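Local coordinates for DUF5624 domain-containing protein (PDB 4JX2) that is of unknown function but is probably a secreted Legionella protein, with a fold combining many helices with a small mixed beta-sheet, at residues Pro220-Tyr223 with Asn224-Met227; Ala206-Gln209 with Asn210-Asn214. One frame throughout, in Å; residues are numbered along the deposited sequence.

Contact 1. Residues Pro220-Tyr223 with Asn224-Met227; sequences PIPY and NNVM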
loop_
_atom_site.group_PDB
_atom_site.type_symbol
_atom_site.label_atom_id
_atom_site.label_comp_id
_atom_site.label_asym_id
_atom_site.label_seq_id
_atom_site.Cartn_x
_atom_site.Cartn_y
_atom_site.Cartn_z
ATOM N N PRO A 220 -33.564 2.389 -24.036
ATOM C CA PRO A 220 -33.134 3.770 -23.732
ATOM C C PRO A 220 -32.386 3.987 -22.419
ATOM O O PRO A 220 -31.644 4.963 -22.350
ATOM C CB PRO A 220 -34.449 4.562 -23.736
ATOM C CG PRO A 220 -35.493 3.565 -23.499
ATOM C CD PRO A 220 -35.031 2.330 -24.181
ATOM N N ILE A 221 -32.581 3.132 -21.396
ATOM C CA ILE A 221 -31.831 3.247 -20.145
ATOM C C ILE A 221 -30.420 2.717 -20.432
ATOM O O ILE A 221 -30.273 1.548 -20.803
ATOM C CB ILE A 221 -32.492 2.524 -18.940
ATOM C CG1 ILE A 221 -33.920 3.039 -18.675
ATOM C CG2 ILE A 221 -31.611 2.659 -17.681
ATOM C CD1 ILE A 221 -34.866 1.967 -18.081
ATOM N N PRO A 222 -29.365 3.547 -20.305
ATOM C CA PRO A 222 -28.003 3.033 -20.565
ATOM C C PRO A 222 -27.659 1.805 -19.724
ATOM O O PRO A 222 -28.131 1.701 -18.587
ATOM C CB PRO A 222 -27.101 4.203 -20.150
ATOM C CG PRO A 222 -27.960 5.401 -20.245
ATOM C CD PRO A 222 -29.347 4.966 -19.896
ATOM N N TYR A 223 -26.788 0.905 -20.240
ATOM C CA TYR A 223 -26.303 -0.221 -19.435
ATOM C C TYR A 223 -25.433 0.319 -18.294
ATOM O O TYR A 223 -25.324 -0.329 -17.250
ATOM C CB TYR A 223 -25.543 -1.278 -20.250
ATOM C CG TYR A 223 -25.529 -2.594 -19.510
ATOM C CD1 TYR A 223 -26.635 -3.441 -19.538
ATOM C CD2 TYR A 223 -24.448 -2.955 -18.705
ATOM C CE1 TYR A 223 -26.659 -4.625 -18.800
ATOM C CE2 TYR A 223 -24.463 -4.134 -17.956
ATOM C CZ TYR A 223 -25.573 -4.962 -18.006
ATOM O OH TYR A 223 -25.597 -6.131 -17.290
ATOM N N ASN A 224 -24.852 1.533 -18.485
ATOM C CA ASN A 224 -24.098 2.277 -17.481
ATOM C C ASN A 224 -24.925 2.384 -16.180
ATOM O O ASN A 224 -24.373 2.182 -15.103
ATOM C CB ASN A 224 -23.781 3.672 -18.012
ATOM C CG ASN A 224 -22.677 3.824 -19.042
ATOM O OD1 ASN A 224 -21.695 3.093 -19.098
ATOM N ND2 ASN A 224 -22.759 4.882 -19.814
ATOM N N ASN A 225 -26.264 2.656 -16.289
ATOM C CA ASN A 225 -27.178 2.748 -15.141
ATOM C C ASN A 225 -27.366 1.371 -14.463
ATOM O O ASN A 225 -27.438 1.301 -13.230
ATOM C CB ASN A 225 -28.517 3.301 -15.572
ATOM C CG ASN A 225 -28.532 4.771 -15.944
ATOM O OD1 ASN A 225 -27.646 5.298 -16.643
ATOM N ND2 ASN A 225 -29.606 5.442 -15.549
ATOM N N VAL A 226 -27.407 0.286 -15.256
ATOM C CA VAL A 226 -27.529 -1.072 -14.733
ATOM C C VAL A 226 -26.260 -1.374 -13.921
ATOM O O VAL A 226 -26.362 -1.941 -12.835
ATOM C CB VAL A 226 -27.802 -2.124 -15.847
ATOM C CG1 VAL A 226 -27.623 -3.551 -15.350
ATOM C CG2 VAL A 226 -29.190 -1.949 -16.418
HETATM N N MSE A 227 -25.081 -0.961 -14.420
HETATM C CA MSE A 227 -23.823 -1.185 -13.712
HETATM C C MSE A 227 -23.806 -0.486 -12.370
HETATM O O MSE A 227 -23.421 -1.118 -11.399
HETATM C CB MSE A 227 -22.630 -0.769 -14.552
HETATM C CG MSE A 227 -22.320 -1.806 -15.598
HETATM SE SE MSE A 227 -20.678 -1.492 -16.486
HETATM C CE MSE A 227 -21.209 0.030 -17.706
#
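Val226 lays its CG1 methyl over one face of the Tyr223 ring, displaced from the middle toward the phenol end: CG1 is 4.0 Å from the ring centroid and 3.6 Å from Tyr223 CZ. Two torsions together make this CH-pi contact, Tyr223 CG and Val226 CG1 each standing anti to the backbone N of its own residue (chi1 -159° and 167°). The selenomethionine side chain of Met227 crosses that of Tyr223 at about a right angle, CG 3.9 Å from Tyr223 CD2. Met227 N gives a hydrogen bond of 2.9 Å to Tyr223 O, the first i to i+4 bond within these residues. From the preceding residue, Pro222 O takes Asn225 N at 3.1 Å, a bent i to i+3 bond (136° at the hydrogen) whose donor stands well above the carbonyl plane. Asn225 OD1 lies against the proline ring, 3.6 Å from Pro222 CG, while Asn225 CB meets Ile221 CG2 at 3.8 Å. Farther out, Tyr223 OH is tied to Ile116 O, and the Tyr223 ring stacks on Phe212. Tyr184 OH bonds Ile221 O, anchoring the incoming loop. The arrangement is a loop-to-helix junction, with proline just before the first turn of helix 223-247 and an i to i+3 aromatic-methyl contact within it, packed against helices 119-131, 175-197 and 366-378.

Contact 2. Residues Ala206-Gln209 with Asn210-Asn214; sequences ASLQ and NDFLN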
loop_
_atom_site.group_PDB
_atom_site.type_symbol
_atom_site.label_atom_id
_atom_site.label_comp_id
_atom_site.label_asym_id
_atom_site.label_seq_id
_atom_site.Cartn_x
_atom_site.Cartn_y
_atom_site.Cartn_z
ATOM N N ALA A 206 -15.431 2.022 -29.379
ATOM C CA ALA A 206 -16.296 3.152 -29.707
ATOM C C ALA A 206 -17.753 2.738 -29.919
ATOM O O ALA A 206 -18.647 3.376 -29.353
ATOM C CB ALA A 206 -15.767 3.844 -30.947
ATOM N N SER A 207 -17.983 1.681 -30.735
ATOM C CA SER A 207 -19.292 1.145 -31.062
ATOM C C SER A 207 -19.959 0.615 -29.804
ATOM O O SER A 207 -21.131 0.923 -29.566
ATOM C CB SER A 207 -19.171 0.047 -32.115
ATOM O OG SER A 207 -18.771 0.568 -33.374
ATOM N N LEU A 208 -19.199 -0.109 -28.955
ATOM C CA LEU A 208 -19.713 -0.669 -27.700
ATOM C C LEU A 208 -20.269 0.443 -26.785
ATOM O O LEU A 208 -21.371 0.294 -26.234
ATOM C CB LEU A 208 -18.613 -1.475 -26.975
ATOM C CG LEU A 208 -18.897 -1.902 -25.533
ATOM C CD1 LEU A 208 -19.930 -3.041 -25.462
ATOM C CD2 LEU A 208 -17.634 -2.267 -24.844
ATOM N N GLN A 209 -19.522 1.561 -26.664
ATOM C CA GLN A 209 -19.938 2.684 -25.857
ATOM C C GLN A 209 -21.243 3.295 -26.387
ATOM O O GLN A 209 -22.203 3.462 -25.629
ATOM C CB GLN A 209 -18.829 3.745 -25.812
ATOM C CG GLN A 209 -19.313 5.003 -25.087
ATOM C CD GLN A 209 -18.301 6.046 -24.753
ATOM O OE1 GLN A 209 -18.236 6.497 -23.614
ATOM N NE2 GLN A 209 -17.528 6.484 -25.730
ATOM N N ASN A 210 -21.271 3.629 -27.687
ATOM C CA ASN A 210 -22.418 4.289 -28.295
ATOM C C ASN A 210 -23.650 3.372 -28.427
ATOM O O ASN A 210 -24.754 3.821 -28.120
ATOM C CB ASN A 210 -22.001 4.844 -29.654
ATOM C CG ASN A 210 -23.050 5.632 -30.386
ATOM O OD1 ASN A 210 -23.277 6.812 -30.127
ATOM N ND2 ASN A 210 -23.668 5.006 -31.363
ATOM N N ASP A 211 -23.466 2.105 -28.879
ATOM C CA ASP A 211 -24.578 1.183 -29.169
ATOM C C ASP A 211 -25.157 0.480 -27.955
ATOM O O ASP A 211 -26.318 0.049 -28.004
ATOM C CB ASP A 211 -24.163 0.109 -30.192
ATOM C CG ASP A 211 -23.678 0.635 -31.525
ATOM O OD1 ASP A 211 -24.058 1.766 -31.893
ATOM O OD2 ASP A 211 -22.962 -0.105 -32.224
ATOM N N PHE A 212 -24.366 0.334 -26.888
ATOM C CA PHE A 212 -24.801 -0.439 -25.725
ATOM C C PHE A 212 -24.661 0.302 -24.364
ATOM O O PHE A 212 -25.672 0.524 -23.693
ATOM C CB PHE A 212 -24.030 -1.774 -25.698
ATOM C CG PHE A 212 -24.247 -2.607 -24.463
ATOM C CD1 PHE A 212 -25.485 -3.190 -24.204
ATOM C CD2 PHE A 212 -23.213 -2.823 -23.562
ATOM C CE1 PHE A 212 -25.680 -3.971 -23.066
ATOM C CE2 PHE A 212 -23.421 -3.594 -22.411
ATOM C CZ PHE A 212 -24.639 -4.204 -22.204
ATOM N N LEU A 213 -23.437 0.661 -23.953
ATOM C CA LEU A 213 -23.213 1.291 -22.653
ATOM C C LEU A 213 -24.045 2.566 -22.455
ATOM O O LEU A 213 -24.605 2.751 -21.381
ATOM C CB LEU A 213 -21.715 1.577 -22.426
ATOM C CG LEU A 213 -20.792 0.357 -22.399
ATOM C CD1 LEU A 213 -19.345 0.771 -22.308
ATOM C CD2 LEU A 213 -21.169 -0.616 -21.289
ATOM N N ASN A 214 -24.174 3.400 -23.493
ATOM C CA ASN A 214 -24.922 4.671 -23.441
ATOM C C ASN A 214 -26.419 4.512 -23.696
ATOM O O ASN A 214 -27.184 5.460 -23.484
ATOM C CB ASN A 214 -24.345 5.663 -24.456
ATOM C CG ASN A 214 -22.983 6.170 -24.083
ATOM O OD1 ASN A 214 -22.250 6.689 -24.930
ATOM N ND2 ASN A 214 -22.615 6.044 -22.807
#
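Leu208 and Phe212 lie side by side and point the same way, Leu208 CD1 touching the ring at Phe212 CD2, 3.8 Å away. They belong to the close-packed side of this short helix, where Leu213 also lies, its CD1 4.2 Å from Leu208 CG; Val339 of the second subunit meets Leu208 and Leu213. The backbone widens here: Leu208 O accepts from both Phe212 N and Leu213 N, the latter at 3.1 Å, in the carbonyl plane and fairly straight (164°), whereas the former comes from above that plane. The pi-type step continues with Asn214 N bonded to Gln209 O at 2.9 Å. Gln209 runs extended beyond CG and crosses Asn214 obliquely, Gln209 CG lying 3.4 Å from Asn214 OD1, with the two amide planes 32° apart. Both amides are held by the second subunit: Gln209 by its Thr341 and Asn342, Asn214 by its Asn342. The opposite character belongs to the more open flank of Ala206, Ser207, Asn210 and Asp211. There Asp211 N makes a 2.7 Å bond to Ser207 O, but the side chains barely meet, Asp211 OD2 approaching Ser207 CB at 3.8 Å, and Asn210 ND2 offers Asp211 OD1 only a weak bond of 3.3 Å. The apolar side faces helix 119-131 through Leu123 and Met124, and helix 175-197 through Met188, Ala189 and Tyr192, whose ring stacks on Phe212; Leu213 reaches Met227 on helix 223-247.

Overall arrangement
Contact 2 comes first along the chain, spanning most of helix 205-213, and contact 1 follows after a short loop, at the start of helix 223-247. Their centres are 11 Å apart, on the same side of the chain's centre and within the DUF5624 range. The two touch directly: Asn224 N probably hydrogen-bonds Leu213 O at 3.2 Å, which would join one helix to the beginning of the next, and Tyr223 packs on Phe212 beside it. Both contacts pack on helices 119-131 and 175-197 in a peripheral helical part of the chain, and both lie beside the second subunit, reaching its Phe340, contact 2 more extensively.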